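Local coordinates for alpha-l-arabinofuranosidase domain protein (Thermotoga maritima, PDB 4ATW) that cleaves terminal non-reducing alpha-L-arabinofuranosyl residues from alpha-L-arabinosides, probably including arabinose-containing polysaccharides and oligosaccharides, at residues Leu312-Asp317 with Asp393-Ile398; Ala417-Ile422 with Glu466-Phe471. One frame throughout, in Å; residues are numbered along the deposited sequence.

Contact 1 of 2, residues Leu312-Asp317 with Asp393-Ile398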
loop_
_atom_site.group_PDB
_atom_site.type_symbol
_atom_site.label_atom_id
_atom_site.label_comp_id
_atom_site.label_asym_id
_atom_site.label_seq_id
_atom_site.Cartn_x
_atom_site.Cartn_y
_atom_site.Cartn_z
ATOM N N LEU A 312 -3.806 -9.628 -3.431
ATOM C CA LEU A 312 -2.838 -9.669 -2.351
ATOM C C LEU A 312 -3.319 -10.617 -1.290
ATOM O O LEU A 312 -2.549 -11.408 -0.748
ATOM C CB LEU A 312 -2.629 -8.279 -1.740
ATOM C CG LEU A 312 -1.974 -7.283 -2.708
ATOM C CD1 LEU A 312 -1.953 -5.921 -2.076
ATOM C CD2 LEU A 312 -0.536 -7.704 -3.049
ATOM N N GLN A 313 -4.610 -10.554 -1.004
ATOM C CA GLN A 313 -5.165 -11.400 0.031
ATOM C C GLN A 313 -4.696 -12.833 -0.245
ATOM O O GLN A 313 -4.271 -13.568 0.676
ATOM C CB GLN A 313 -6.693 -11.250 0.048
ATOM C CG GLN A 313 -7.364 -11.796 1.295
ATOM C CD GLN A 313 -8.604 -10.987 1.749
ATOM O OE1 GLN A 313 -8.480 -9.827 2.171
ATOM N NE2 GLN A 313 -9.805 -11.609 1.676
ATOM N N LYS A 314 -4.692 -13.216 -1.518
ATOM C CA LYS A 314 -4.282 -14.576 -1.806
ATOM C C LYS A 314 -2.878 -14.768 -2.268
ATOM O O LYS A 314 -2.552 -15.857 -2.714
ATOM C CB LYS A 314 -5.246 -15.280 -2.778
ATOM C CG LYS A 314 -5.864 -14.436 -3.863
ATOM C CD LYS A 314 -7.041 -15.191 -4.473
ATOM C CE LYS A 314 -7.539 -14.564 -5.759
ATOM N NZ LYS A 314 -8.557 -15.449 -6.384
ATOM N N MET A 315 -2.042 -13.735 -2.140
ATOM C CA MET A 315 -0.640 -13.846 -2.543
ATOM C C MET A 315 0.318 -13.314 -1.495
ATOM O O MET A 315 1.530 -13.270 -1.707
ATOM C CB MET A 315 -0.397 -13.080 -3.844
ATOM C CG MET A 315 -0.647 -13.897 -5.086
ATOM S SD MET A 315 -0.608 -12.899 -6.554
ATOM C CE MET A 315 1.134 -12.610 -6.706
ATOM N N SER A 316 -0.223 -12.933 -0.348
ATOM C CA SER A 316 0.583 -12.369 0.729
ATOM C C SER A 316 1.775 -13.225 1.096
ATOM O O SER A 316 2.623 -12.794 1.875
ATOM C CB SER A 316 -0.273 -12.146 1.978
ATOM O OG SER A 316 -0.908 -13.354 2.363
ATOM N N ASP A 317 1.845 -14.438 0.555
ATOM C CA ASP A 317 2.963 -15.320 0.873
ATOM C C ASP A 317 4.207 -14.918 0.109
ATOM O O ASP A 317 5.312 -15.148 0.584
ATOM C CB ASP A 317 2.606 -16.816 0.666
ATOM C CG ASP A 317 2.050 -17.116 -0.707
ATOM O OD1 ASP A 317 1.236 -16.318 -1.208
ATOM O OD2 ASP A 317 2.406 -18.160 -1.282
ATOM N N ASP A 393 -14.067 -12.730 -9.320
ATOM C CA ASP A 393 -12.976 -13.374 -8.592
ATOM C C ASP A 393 -13.280 -13.198 -7.130
ATOM O O ASP A 393 -14.122 -12.375 -6.784
ATOM C CB ASP A 393 -11.620 -12.766 -8.942
ATOM C CG ASP A 393 -10.452 -13.584 -8.382
ATOM O OD1 ASP A 393 -10.577 -14.831 -8.272
ATOM O OD2 ASP A 393 -9.396 -12.989 -8.067
ATOM N N ALA A 394 -12.634 -13.971 -6.270
ATOM C CA ALA A 394 -12.924 -13.844 -4.853
ATOM C C ALA A 394 -11.931 -14.570 -3.930
ATOM O O ALA A 394 -11.132 -15.418 -4.360
ATOM C CB ALA A 394 -14.304 -14.333 -4.592
ATOM N N ALA A 395 -12.001 -14.225 -2.644
ATOM C CA ALA A 395 -11.095 -14.783 -1.662
ATOM C C ALA A 395 -11.769 -14.914 -0.321
ATOM O O ALA A 395 -12.345 -13.968 0.196
ATOM C CB ALA A 395 -9.866 -13.908 -1.546
ATOM N N ALA A 396 -11.662 -16.107 0.238
ATOM C CA ALA A 396 -12.286 -16.421 1.495
ATOM C C ALA A 396 -11.293 -16.458 2.640
ATOM O O ALA A 396 -10.335 -17.241 2.622
ATOM C CB ALA A 396 -12.981 -17.759 1.372
ATOM N N SER A 397 -11.527 -15.625 3.649
ATOM C CA SER A 397 -10.628 -15.590 4.792
ATOM C C SER A 397 -11.378 -15.985 6.047
ATOM O O SER A 397 -12.601 -15.883 6.098
ATOM C CB SER A 397 -10.044 -14.188 4.957
ATOM O OG SER A 397 -10.979 -13.215 4.518
ATOM N N ILE A 398 -10.628 -16.421 7.053
ATOM C CA ILE A 398 -11.153 -16.841 8.344
ATOM C C ILE A 398 -10.502 -16.027 9.452
ATOM O O ILE A 398 -9.310 -15.736 9.368
ATOM C CB ILE A 398 -10.801 -18.264 8.582
ATOM C CG1 ILE A 398 -11.798 -19.131 7.859
ATOM C CG2 ILE A 398 -10.741 -18.553 10.047
ATOM C CD1 ILE A 398 -11.734 -20.580 8.296
#
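The helix 299-313 belongs to the last beta-alpha-beta unit of a (beta/alpha)8 barrel, and at its C-terminal end it meets strand 383-398 of the beta-sandwich domain. The contact is therefore an interdomain seam, and Lys314, the first residue to leave the helical conformation, makes all of its hydrogen bonds and the salt bridge, with Gln313 beside it. Its CB already points at the strand, and beyond CG the chain runs extended, each later torsion within about 15° of anti, so CB and CG serve to carry the rest of the chain along toward the strand. CD passes beside the methyl of Ala395, with Lys314 CD 4.3 Å from Ala395 CB; alanine suits this place, being small enough for the aliphatic chain to run close to the strand. CE comes next to the carboxylate, Lys314 CE lying 3.4 Å from Asp393 OD2. At the tip the ammonium meets Asp393 end to end in a salt bridge, Lys314 NZ to Asp393 OD1 at 2.8 Å, on the syn lone pair of that oxygen. The second oxygen adds a weak bond, and also accepts from Tyr251, which would help to hold the carboxylate in its rotation. A third bond goes to the backbone, Lys314 NZ to Ala394 O at 3.3 Å, with the donor above the carbonyl plane. Burial of Asp393 makes a charged partner apt, and the lysine would probably favour its ionised form. Further along, Gln313 NE2 lies near Ser397 OG without a hydrogen bond; its OE1 is bonded to Tyr21, and Ser397 OG accepts from the backbone of Gly358. Gln313 CG stands anti to the backbone N (chi1 -165°), and the bend at chi2 leaves Gln313 NE2 4.0 Å from the methyl carbon CB of Ala395.

Contact 2 of 2, residues Ala417-Ile422 with Glu466-Phe471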
loop_
_atom_site.group_PDB
_atom_site.type_symbol
_atom_site.label_atom_id
_atom_site.label_comp_id
_atom_site.label_asym_id
_atom_site.label_seq_id
_atom_site.Cartn_x
_atom_site.Cartn_y
_atom_site.Cartn_z
ATOM N N ALA A 417 -25.637 -7.672 -13.364
ATOM C CA ALA A 417 -25.485 -8.165 -12.011
ATOM C C ALA A 417 -25.313 -9.663 -12.240
ATOM O O ALA A 417 -25.609 -10.143 -13.340
ATOM C CB ALA A 417 -26.714 -7.874 -11.235
ATOM N N LEU A 418 -24.820 -10.406 -11.256
ATOM C CA LEU A 418 -24.651 -11.841 -11.462
ATOM C C LEU A 418 -25.143 -12.671 -10.272
ATOM O O LEU A 418 -24.811 -12.375 -9.117
ATOM C CB LEU A 418 -23.176 -12.147 -11.778
ATOM C CG LEU A 418 -22.675 -12.103 -13.235
ATOM C CD1 LEU A 418 -22.926 -10.749 -13.871
ATOM C CD2 LEU A 418 -21.198 -12.442 -13.244
ATOM N N LYS A 419 -25.893 -13.734 -10.561
ATOM C CA LYS A 419 -26.496 -14.573 -9.521
ATOM C C LYS A 419 -25.787 -15.910 -9.258
ATOM O O LYS A 419 -26.438 -16.933 -9.044
ATOM C CB LYS A 419 -27.974 -14.825 -9.836
ATOM C CG LYS A 419 -28.935 -13.950 -9.046
ATOM C CD LYS A 419 -30.319 -14.574 -8.979
ATOM C CE LYS A 419 -30.258 -16.001 -8.461
ATOM N NZ LYS A 419 -31.546 -16.720 -8.660
ATOM N N VAL A 420 -24.459 -15.891 -9.265
ATOM C CA VAL A 420 -23.643 -17.039 -8.883
ATOM C C VAL A 420 -23.972 -17.817 -7.617
ATOM O O VAL A 420 -24.188 -17.249 -6.538
ATOM C CB VAL A 420 -22.279 -16.244 -8.664
ATOM C CG1 VAL A 420 -22.511 -14.985 -7.870
ATOM C CG2 VAL A 420 -21.242 -17.129 -7.972
ATOM N N PRO A 421 -23.993 -19.153 -7.738
ATOM C CA PRO A 421 -24.274 -20.087 -6.636
ATOM C C PRO A 421 -23.015 -20.314 -5.828
ATOM O O PRO A 421 -22.123 -21.036 -6.263
ATOM C CB PRO A 421 -24.665 -21.365 -7.356
ATOM C CG PRO A 421 -23.789 -21.321 -8.563
ATOM C CD PRO A 421 -23.886 -19.873 -9.024
ATOM N N ILE A 422 -22.927 -19.695 -4.662
ATOM C CA ILE A 422 -21.742 -19.881 -3.836
ATOM C C ILE A 422 -22.024 -21.138 -2.996
ATOM O O ILE A 422 -23.164 -21.572 -2.906
ATOM C CB ILE A 422 -21.483 -18.601 -2.944
ATOM C CG1 ILE A 422 -22.258 -18.681 -1.641
ATOM C CG2 ILE A 422 -21.994 -17.351 -3.638
ATOM C CD1 ILE A 422 -21.594 -19.569 -0.563
ATOM N N GLU A 466 -25.166 -24.351 0.774
ATOM C CA GLU A 466 -25.268 -24.074 -0.632
ATOM C C GLU A 466 -26.307 -22.958 -0.768
ATOM O O GLU A 466 -27.375 -23.012 -0.155
ATOM C CB GLU A 466 -25.714 -25.331 -1.360
ATOM C CG GLU A 466 -25.817 -25.168 -2.854
ATOM C CD GLU A 466 -24.484 -25.286 -3.545
ATOM O OE1 GLU A 466 -23.821 -26.335 -3.364
ATOM O OE2 GLU A 466 -24.111 -24.334 -4.273
ATOM N N PHE A 467 -25.973 -21.915 -1.514
ATOM C CA PHE A 467 -26.931 -20.850 -1.721
ATOM C C PHE A 467 -26.578 -19.949 -2.887
ATOM O O PHE A 467 -25.751 -20.291 -3.734
ATOM C CB PHE A 467 -27.157 -20.030 -0.432
ATOM C CG PHE A 467 -26.019 -19.134 -0.047
ATOM C CD1 PHE A 467 -25.972 -17.813 -0.489
ATOM C CD2 PHE A 467 -25.026 -19.579 0.820
ATOM C CE1 PHE A 467 -24.942 -16.934 -0.064
ATOM C CE2 PHE A 467 -23.999 -18.712 1.253
ATOM C CZ PHE A 467 -23.964 -17.387 0.806
ATOM N N GLU A 468 -27.250 -18.809 -2.942
ATOM C CA GLU A 468 -27.035 -17.827 -4.004
ATOM C C GLU A 468 -27.162 -16.415 -3.439
ATOM O O GLU A 468 -27.793 -16.185 -2.390
ATOM C CB GLU A 468 -28.070 -17.973 -5.142
ATOM C CG GLU A 468 -28.058 -19.272 -5.947
ATOM C CD GLU A 468 -28.943 -19.193 -7.197
ATOM O OE1 GLU A 468 -30.077 -18.674 -7.101
ATOM O OE2 GLU A 468 -28.506 -19.653 -8.275
ATOM N N HIS A 469 -26.550 -15.480 -4.152
ATOM C CA HIS A 469 -26.575 -14.074 -3.798
ATOM C C HIS A 469 -26.148 -13.363 -5.075
ATOM O O HIS A 469 -25.171 -13.756 -5.717
ATOM C CB HIS A 469 -25.596 -13.767 -2.685
ATOM C CG HIS A 469 -25.537 -12.319 -2.341
ATOM N ND1 HIS A 469 -26.473 -11.718 -1.535
ATOM C CD2 HIS A 469 -24.672 -11.342 -2.711
ATOM C CE1 HIS A 469 -26.187 -10.431 -1.415
ATOM N NE2 HIS A 469 -25.098 -10.177 -2.120
ATOM N N THR A 470 -26.891 -12.343 -5.468
ATOM C CA THR A 470 -26.544 -11.648 -6.682
ATOM C C THR A 470 -25.623 -10.478 -6.360
ATOM O O THR A 470 -25.818 -9.783 -5.368
ATOM C CB THR A 470 -27.815 -11.178 -7.390
ATOM O OG1 THR A 470 -28.710 -10.613 -6.429
ATOM C CG2 THR A 470 -28.509 -12.353 -8.061
ATOM N N PHE A 471 -24.591 -10.283 -7.177
ATOM C CA PHE A 471 -23.656 -9.188 -6.962
ATOM C C PHE A 471 -23.845 -8.163 -8.062
ATOM O O PHE A 471 -23.803 -8.492 -9.249
ATOM C CB PHE A 471 -22.220 -9.707 -6.969
ATOM C CG PHE A 471 -21.961 -10.779 -5.957
ATOM C CD1 PHE A 471 -21.551 -10.453 -4.674
ATOM C CD2 PHE A 471 -22.120 -12.118 -6.281
ATOM C CE1 PHE A 471 -21.300 -11.472 -3.728
ATOM C CE2 PHE A 471 -21.871 -13.135 -5.338
ATOM C CZ PHE A 471 -21.461 -12.820 -4.070
#
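Two antiparallel stretches of the beta-sandwich domain, 417-422 and 466-471, pair here. Backbone hydrogen bonds hold both ends. Leu418 and Phe471 form a hydrogen-bonded pair, with Leu418 N to Phe471 O at 3.0 Å and Phe471 N to Leu418 O at 2.9 Å. At the other end Phe467 N gives an almost straight bond (175°) to Ile422 O.

Two apolar pairs add to the backbone bonds. Ile422 CG1, set between its backbone N and carbonyl carbon, lies over a face of the Phe467 ring in a CH-pi contact, 3.4 Å from the centroid. Val420 CG1 instead meets the Phe471 ring at its edge, and a beta-branched residue brings that methyl close to the backbone. An alanine in place of Phe467 would remove the ring and would probably cost Ile422 the flat surface against which its CG1 packs.

Charges suit the more exposed positions. Glu466 reaches outside the pair, OE1 to Arg423 and OE2 to Arg4. Lys419, bent at chi3 (53°), crosses Glu468 obliquely and forms a salt bridge, Lys419 NZ to Glu468 OE1 at 2.9 Å, whose hydrogen bond is weak.

Following the chain from the N terminus, strand 4-8 is laid down first and later pairs with strands 360-376 and 421-424. Helix 299-313 of the barrel then leads into contact 1, which closes a loop of 75 residues when strand 383-398 arrives. The chain continues through strand 405-411 to contact 2, which closes a second loop of 43 residues. The two loops are in series, neither nested nor crossed. Contact 1 ties barrel to sandwich, whereas contact 2 lies within the sandwich; their centres are about 19 Å apart. The disulfide Cys306-Cys476 adds a covalent tie between helix 299-313 and strand 475-481, a few residues after contact 2 in the chain.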